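Local coordinates for protein rubisco operon transcriptional regulator (Synechocystis sp., PDB 5Y2W) that acts as a LysR-type transcriptional repressor that coordinates carbon and nitrogen metabolism, its regulatory domain binding the effector 2-phosphoglycolate, at the interface of chains A and B. Residues are numbered along the deposited sequence; one frame, centred on the assembly and turned at random. Chains: chain A/B, Rubisco operon transcriptional regulator.

All three contacts set helix 24-35 and strand 39-46 of one chain against strand 138-140 of the other; contacts 1 and 3 also take in the start of helix 143-151, contact 2 the coil residues B:Arg137 and B:Met154. Contact 2 and contact 3 adjoin, their C-alpha centres about 9 Å apart, and share A:Leu29 and B:Leu140. Contact 1 lies about 31 Å from contact 2 and about 22 Å from contact 3, and repeats their arrangement with the chains exchanged. This two-fold, head-to-tail pairing is usual for LysR regulatory domains, although the coordinates alone do not prove this dimer in solution.

Contact 1: the interface of chains A and B. Residues chain A 138-141, 145; chain B 26, 29, 41, 43.
A:Glu139 and B:Leu43 meet backbone to backbone at the tight centre of this contact, where strand 138-140 of chain A runs parallel to strand 39-46 of chain B. The N-H of B:Leu43 reaches the A:Glu139 carbonyl O at 2.7 Å. In the next register position A:Glu139 N donates to B:Val41 O at 3.0 Å. At the strand end A:Gly141 N bonds to B:Leu43 O at 2.7 Å, equally short but bent, with 145° at the hydrogen. An intermolecular parallel sheet is thereby formed, with bridges pairing A:Leu138 with B:Val41 and A:Leu140 with B:Leu43.

Apolar packing lines one face of this pairing. The CD2 methyl of A:Leu140 sits 3.7 Å from B:Leu43 CB, which makes the closer touch; CG of B:Leu43, anti to the backbone N (chi1 172°), carries its CD2 to 4.0 Å from A:Leu140 CD2. Beyond the strands the CB methyl of A:Ala145 touches the ring CG of B:Pro26 at 3.7 Å, bringing two helices together.

The outer parts are slacker. The extended A:Glu139 chain carries its carboxylate away from the chain B residues. A:Leu138 and B:Val41 point the same way side by side, A:Leu138 CD2 to B:Val41 CB at 3.9 Å. From helix 24-35, the CD1 methyl of B:Leu29 comes no nearer than 4.1 Å to A:Leu140 CD2.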
loop_
_atom_site.group_PDB
_atom_site.type_symbol
_atom_site.label_atom_id
_atom_site.label_comp_id
_atom_site.label_asym_id
_atom_site.label_seq_id
_atom_site.Cartn_x
_atom_site.Cartn_y
_atom_site.Cartn_z
ATOM N N LEU A 138 4.316 12.774 -12.448
ATOM C CA LEU A 138 3.882 11.514 -11.896
ATOM C C LEU A 138 3.042 11.802 -10.691
ATOM O O LEU A 138 3.495 12.454 -9.756
ATOM C CB LEU A 138 5.066 10.671 -11.472
ATOM C CG LEU A 138 6.018 10.229 -12.571
ATOM C CD1 LEU A 138 7.175 9.434 -12.024
ATOM C CD2 LEU A 138 5.236 9.386 -13.565
ATOM N N GLU A 139 1.813 11.328 -10.746
ATOM C CA GLU A 139 0.930 11.284 -9.613
ATOM C C GLU A 139 0.766 9.815 -9.312
ATOM O O GLU A 139 0.084 9.107 -10.046
ATOM C CB GLU A 139 -0.380 11.969 -9.993
ATOM C CG GLU A 139 -1.483 11.767 -9.016
ATOM C CD GLU A 139 -2.726 12.533 -9.388
ATOM O OE1 GLU A 139 -3.840 11.976 -9.142
ATOM O OE2 GLU A 139 -2.585 13.689 -9.888
ATOM N N LEU A 140 1.440 9.329 -8.259
ATOM C CA LEU A 140 1.446 7.895 -7.927
ATOM C C LEU A 140 0.695 7.584 -6.642
ATOM O O LEU A 140 1.113 7.952 -5.564
ATOM C CB LEU A 140 2.836 7.343 -7.860
ATOM C CG LEU A 140 3.735 7.576 -9.062
ATOM C CD1 LEU A 140 5.093 6.933 -8.829
ATOM C CD2 LEU A 140 3.085 7.019 -10.303
ATOM N N GLY A 141 -0.427 6.879 -6.772
ATOM C CA GLY A 141 -1.307 6.600 -5.654
ATOM C C GLY A 141 -0.864 5.572 -4.589
ATOM O O GLY A 141 -1.653 4.716 -4.176
ATOM N N ALA A 145 4.849 3.044 -4.137
ATOM C CA ALA A 145 5.062 3.385 -5.569
ATOM C C ALA A 145 6.000 4.564 -5.683
ATOM O O ALA A 145 6.897 4.519 -6.490
ATOM C CB ALA A 145 3.742 3.721 -6.224
ATOM N N PRO B 26 5.534 1.205 -11.363
ATOM C CA PRO B 26 6.304 2.429 -11.229
ATOM C C PRO B 26 7.700 2.322 -11.725
ATOM O O PRO B 26 8.204 3.272 -12.271
ATOM C CB PRO B 26 6.334 2.649 -9.723
ATOM C CG PRO B 26 4.949 2.193 -9.355
ATOM C CD PRO B 26 4.814 0.907 -10.123
ATOM N N LEU B 29 7.582 2.614 -15.378
ATOM C CA LEU B 29 7.311 4.006 -15.755
ATOM C C LEU B 29 8.545 4.887 -15.954
ATOM O O LEU B 29 8.463 5.876 -16.663
ATOM C CB LEU B 29 6.401 4.670 -14.730
ATOM C CG LEU B 29 4.981 4.084 -14.670
ATOM C CD1 LEU B 29 4.094 4.879 -13.702
ATOM C CD2 LEU B 29 4.349 4.003 -16.062
ATOM N N VAL B 41 1.617 10.845 -16.059
ATOM C CA VAL B 41 1.031 9.571 -15.693
ATOM C C VAL B 41 0.449 9.710 -14.325
ATOM O O VAL B 41 1.141 10.186 -13.411
ATOM C CB VAL B 41 2.053 8.441 -15.664
ATOM C CG1 VAL B 41 1.362 7.127 -15.297
ATOM C CG2 VAL B 41 2.780 8.332 -16.988
ATOM N N LEU B 43 -1.335 7.300 -11.514
ATOM C CA LEU B 43 -1.497 5.881 -11.175
ATOM C C LEU B 43 -2.333 5.690 -9.930
ATOM O O LEU B 43 -2.037 6.230 -8.858
ATOM C CB LEU B 43 -0.132 5.256 -10.935
ATOM C CG LEU B 43 -0.121 3.815 -10.391
ATOM C CD1 LEU B 43 -0.251 2.826 -11.548
ATOM C CD2 LEU B 43 1.160 3.538 -9.587
#

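Contact 2: the interface of chains A and B. Residues chain A 29-30, 33, 39-41; chain B 137-140, 154.
B:Arg137 bonds A:Val41 through its backbone and A:Ile39 through its side chain. Its carbonyl O accepts the N-H of A:Val41 at 2.9 Å. B:Glu139 N then donates to A:Val41 O, extending the parallel pairing, in which A:Val41 and B:Leu138 form the bridge. The arginine side chain turns at chi3 (-61°), which carries the guanidinium back to the start of the partner strand; there B:Arg137 NH2 donates to A:Ile39 O at 2.9 Å. This bond is less regular, for the donor stands 40° above the carbonyl plane and misses the lone pairs.

Electrostatics beyond hydrogen bonding appear modest. The side chains of A:Glu40 and B:Arg137 cross at about a right angle, and A:Glu40 OE2 is 6.4 Å from B:Arg137 NE, so any attraction is probably long-range.

Apolar packing gathers around A:Ile33. Its CG2 methyl meets the NH1/NH2 end of the B:Arg137 guanidinium, 3.2 Å from each nitrogen, as the two side chains run past each other in opposite directions. Its CG1 arm meets B:Leu138 tip to tip, A:Ile33 CD1 to B:Leu138 CD1 at 4.0 Å; the approach to B:Leu138 CD2 is too short to trust. The thioether of B:Met154 settles on the helix backbone, SD to A:Gly30 CA at 3.4 Å, where glycine presents no side chain. A:Leu29 and B:Leu140 slide past each other, CD1 to CD2 at 4.1 Å.

In the fold, strand 138-140 of chain B lies along strand 39-46 of chain A, with helix 24-35 packing over B:Leu138 and B:Met154.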
loop_
_atom_site.group_PDB
_atom_site.type_symbol
_atom_site.label_atom_id
_atom_site.label_comp_id
_atom_site.label_asym_id
_atom_site.label_seq_id
_atom_site.Cartn_x
_atom_site.Cartn_y
_atom_site.Cartn_z
ATOM N N LEU A 29 -0.807 -4.446 16.745
ATOM C CA LEU A 29 -1.835 -5.487 16.859
ATOM C C LEU A 29 -1.354 -6.832 17.405
ATOM O O LEU A 29 -2.156 -7.581 17.935
ATOM C CB LEU A 29 -2.511 -5.722 15.515
ATOM C CG LEU A 29 -3.334 -4.529 15.002
ATOM C CD1 LEU A 29 -4.076 -4.884 13.706
ATOM C CD2 LEU A 29 -4.302 -4.016 16.071
ATOM N N GLY A 30 -0.067 -7.127 17.270
ATOM C CA GLY A 30 0.480 -8.421 17.616
ATOM C C GLY A 30 0.483 -8.642 19.098
ATOM O O GLY A 30 0.036 -9.685 19.567
ATOM N N ILE A 33 -3.278 -8.734 20.361
ATOM C CA ILE A 33 -4.052 -9.929 20.048
ATOM C C ILE A 33 -3.646 -11.152 20.858
ATOM O O ILE A 33 -4.458 -12.073 21.034
ATOM C CB ILE A 33 -3.937 -10.157 18.536
ATOM C CG1 ILE A 33 -4.634 -9.004 17.844
ATOM C CG2 ILE A 33 -4.447 -11.505 18.065
ATOM C CD1 ILE A 33 -4.336 -9.017 16.377
ATOM N N ILE A 39 -10.352 -11.652 20.313
ATOM C CA ILE A 39 -10.648 -10.490 19.493
ATOM C C ILE A 39 -10.184 -10.620 18.029
ATOM O O ILE A 39 -9.002 -10.834 17.717
ATOM C CB ILE A 39 -10.089 -9.197 20.133
ATOM C CG1 ILE A 39 -10.556 -9.081 21.588
ATOM C CG2 ILE A 39 -10.534 -7.966 19.354
ATOM C CD1 ILE A 39 -12.049 -9.277 21.775
ATOM N N GLU A 40 -11.152 -10.474 17.139
ATOM C CA GLU A 40 -10.894 -10.380 15.725
ATOM C C GLU A 40 -10.725 -8.898 15.333
ATOM O O GLU A 40 -11.398 -8.009 15.882
ATOM C CB GLU A 40 -12.037 -11.056 14.958
ATOM C CG GLU A 40 -12.230 -12.505 15.380
ATOM C CD GLU A 40 -13.219 -13.230 14.515
ATOM O OE1 GLU A 40 -13.986 -12.578 13.796
ATOM O OE2 GLU A 40 -13.233 -14.468 14.545
ATOM N N VAL A 41 -9.797 -8.633 14.409
ATOM C CA VAL A 41 -9.512 -7.278 13.982
ATOM C C VAL A 41 -9.547 -7.250 12.490
ATOM O O VAL A 41 -8.896 -8.088 11.846
ATOM C CB VAL A 41 -8.140 -6.795 14.436
ATOM C CG1 VAL A 41 -7.919 -5.354 13.974
ATOM C CG2 VAL A 41 -7.988 -6.923 15.938
ATOM N N ARG B 137 -8.087 -14.564 12.440
ATOM C CA ARG B 137 -8.543 -13.488 13.316
ATOM C C ARG B 137 -8.149 -12.060 12.856
ATOM O O ARG B 137 -8.631 -11.071 13.404
ATOM C CB ARG B 137 -8.084 -13.801 14.744
ATOM C CG ARG B 137 -8.891 -14.961 15.335
ATOM C CD ARG B 137 -8.831 -14.957 16.840
ATOM N NE ARG B 137 -7.436 -15.120 17.280
ATOM C CZ ARG B 137 -6.714 -14.242 17.995
ATOM N NH1 ARG B 137 -5.457 -14.568 18.310
ATOM N NH2 ARG B 137 -7.200 -13.055 18.395
ATOM N N LEU B 138 -7.278 -11.973 11.851
ATOM C CA LEU B 138 -6.812 -10.722 11.305
ATOM C C LEU B 138 -7.183 -10.682 9.856
ATOM O O LEU B 138 -6.801 -11.560 9.089
ATOM C CB LEU B 138 -5.307 -10.606 11.423
ATOM C CG LEU B 138 -4.733 -10.576 12.831
ATOM C CD1 LEU B 138 -3.228 -10.501 12.820
ATOM C CD2 LEU B 138 -5.306 -9.367 13.550
ATOM N N GLU B 139 -7.951 -9.668 9.508
ATOM C CA GLU B 139 -8.221 -9.312 8.142
ATOM C C GLU B 139 -7.530 -7.986 7.948
ATOM O O GLU B 139 -7.995 -6.968 8.450
ATOM C CB GLU B 139 -9.734 -9.234 7.953
ATOM C CG GLU B 139 -10.160 -8.618 6.667
ATOM C CD GLU B 139 -11.655 -8.644 6.486
ATOM O OE1 GLU B 139 -12.182 -7.643 5.909
ATOM O OE2 GLU B 139 -12.286 -9.668 6.888
ATOM N N LEU B 140 -6.376 -7.994 7.263
ATOM C CA LEU B 140 -5.555 -6.783 7.098
ATOM C C LEU B 140 -5.536 -6.275 5.666
ATOM O O LEU B 140 -4.991 -6.903 4.781
ATOM C CB LEU B 140 -4.156 -6.986 7.593
ATOM C CG LEU B 140 -3.990 -7.507 9.010
ATOM C CD1 LEU B 140 -2.512 -7.631 9.349
ATOM C CD2 LEU B 140 -4.686 -6.586 9.980
ATOM N N MET B 154 2.332 -13.160 13.824
ATOM C CA MET B 154 0.876 -13.309 13.867
ATOM C C MET B 154 0.293 -14.382 12.926
ATOM O O MET B 154 -0.927 -14.563 12.840
ATOM C CB MET B 154 0.234 -11.952 13.615
ATOM C CG MET B 154 0.437 -11.004 14.786
ATOM S SD MET B 154 0.148 -9.280 14.323
ATOM C CE MET B 154 1.835 -8.664 14.440
#

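Contact 3: the interface of chains A and B. Residues chain A 22, 26, 29, 43, 45; chain B 140, 142, 145, 148.
The N-terminal cap of helix 143-151 in chain B faces the opening turn of helix 24-35 in chain A, beside the parallel strand pair at A:Leu43 and B:Leu140. Within chain B, the B:Ser142 hydroxyl OG accepts the N-H of B:Ala145 at 3.1 Å, with 171° at the hydrogen, as expected of a helix cap. With OG anti to the backbone N (chi1 152°), the serine reaches this N-H three residues on and probably steadies the helix start that chain A meets.

Across the contact the touching is apolar or merely close. The CB methyl of B:Ala145 packs against the ring CG of A:Pro26 at 3.7 Å, while the backbone O of A:Lys22 approaches B:Ala145 CA at 3.6 Å. Leucine packing continues at the strand pair: B:Leu140 CD2 lies 3.7 Å from A:Leu43 CB, the two side chains crossing at a slant.

The lysine side chain passes by the serine without bonding it. A:Lys22 CG sits between the backbone N and carbonyl carbon (chi1 62°), and the chain bends again further out; its aliphatic CE stays 3.9 Å from B:Ser142 OG, and its NZ lies 4.0 Å from that oxygen. A:Val45 CG2 gives looser contact with B:Ser142 CB at 4.1 Å.

The site thus sits where strand 138-140 of chain B leads into its capped helix, opposite the later residues of strand 39-46, A:Leu43 and A:Val45, and the turn preceding helix 24-35 of chain A.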
loop_
_atom_site.group_PDB
_atom_site.type_symbol
_atom_site.label_atom_id
_atom_site.label_comp_id
_atom_site.label_asym_id
_atom_site.label_seq_id
_atom_site.Cartn_x
_atom_site.Cartn_y
_atom_site.Cartn_z
ATOM N N LYS A 22 0.242 1.786 8.041
ATOM C CA LYS A 22 0.036 0.403 7.683
ATOM C C LYS A 22 1.136 -0.513 8.207
ATOM O O LYS A 22 0.992 -1.706 8.199
ATOM C CB LYS A 22 -0.050 0.257 6.153
ATOM C CG LYS A 22 1.246 0.678 5.480
ATOM C CD LYS A 22 1.360 0.279 4.055
ATOM C CE LYS A 22 0.207 0.855 3.337
ATOM N NZ LYS A 22 0.474 0.559 1.941
ATOM N N PRO A 26 -0.298 -2.621 12.420
ATOM C CA PRO A 26 -0.231 -4.071 12.454
ATOM C C PRO A 26 0.752 -4.608 13.430
ATOM O O PRO A 26 0.494 -5.624 14.025
ATOM C CB PRO A 26 0.231 -4.425 11.047
ATOM C CG PRO A 26 -0.516 -3.391 10.250
ATOM C CD PRO A 26 -0.277 -2.134 11.038
ATOM N N LEU A 29 -0.807 -4.446 16.745
ATOM C CA LEU A 29 -1.835 -5.487 16.859
ATOM C C LEU A 29 -1.354 -6.832 17.405
ATOM O O LEU A 29 -2.156 -7.581 17.935
ATOM C CB LEU A 29 -2.511 -5.722 15.515
ATOM C CG LEU A 29 -3.334 -4.529 15.002
ATOM C CD1 LEU A 29 -4.076 -4.884 13.706
ATOM C CD2 LEU A 29 -4.302 -4.016 16.071
ATOM N N LEU A 43 -8.778 -4.565 9.474
ATOM C CA LEU A 43 -8.095 -3.287 9.240
ATOM C C LEU A 43 -8.216 -2.837 7.802
ATOM O O LEU A 43 -7.854 -3.555 6.863
ATOM C CB LEU A 43 -6.618 -3.430 9.573
ATOM C CG LEU A 43 -5.713 -2.237 9.214
ATOM C CD1 LEU A 43 -5.755 -1.202 10.337
ATOM C CD2 LEU A 43 -4.268 -2.698 8.960
ATOM N N VAL A 45 -7.062 0.153 5.064
ATOM C CA VAL A 45 -6.011 1.131 4.896
ATOM C C VAL A 45 -6.386 2.054 3.787
ATOM O O VAL A 45 -6.587 1.616 2.637
ATOM C CB VAL A 45 -4.682 0.462 4.597
ATOM C CG1 VAL A 45 -3.603 1.525 4.248
ATOM C CG2 VAL A 45 -4.296 -0.437 5.768
ATOM N N LEU B 140 -6.376 -7.994 7.263
ATOM C CA LEU B 140 -5.555 -6.783 7.098
ATOM C C LEU B 140 -5.536 -6.275 5.666
ATOM O O LEU B 140 -4.991 -6.903 4.781
ATOM C CB LEU B 140 -4.156 -6.986 7.593
ATOM C CG LEU B 140 -3.990 -7.507 9.010
ATOM C CD1 LEU B 140 -2.512 -7.631 9.349
ATOM C CD2 LEU B 140 -4.686 -6.586 9.980
ATOM N N SER B 142 -3.957 -4.703 3.365
ATOM C CA SER B 142 -2.766 -4.242 2.673
ATOM C C SER B 142 -1.801 -5.377 2.684
ATOM O O SER B 142 -1.658 -6.049 3.711
ATOM C CB SER B 142 -2.160 -3.080 3.446
ATOM O OG SER B 142 -0.767 -2.970 3.267
ATOM N N ALA B 145 0.881 -4.594 5.293
ATOM C CA ALA B 145 0.366 -4.853 6.664
ATOM C C ALA B 145 0.499 -6.321 6.994
ATOM O O ALA B 145 0.942 -6.639 8.072
ATOM C CB ALA B 145 -1.084 -4.440 6.760
ATOM N N GLN B 148 4.215 -7.302 7.611
ATOM C CA GLN B 148 4.477 -6.885 8.991
ATOM C C GLN B 148 3.854 -7.842 10.010
ATOM O O GLN B 148 4.499 -8.245 10.929
ATOM C CB GLN B 148 3.921 -5.481 9.246
ATOM C CG GLN B 148 4.881 -4.373 8.909
ATOM C CD GLN B 148 6.130 -4.401 9.762
ATOM O OE1 GLN B 148 6.109 -4.779 10.933
ATOM N NE2 GLN B 148 7.238 -4.057 9.154
#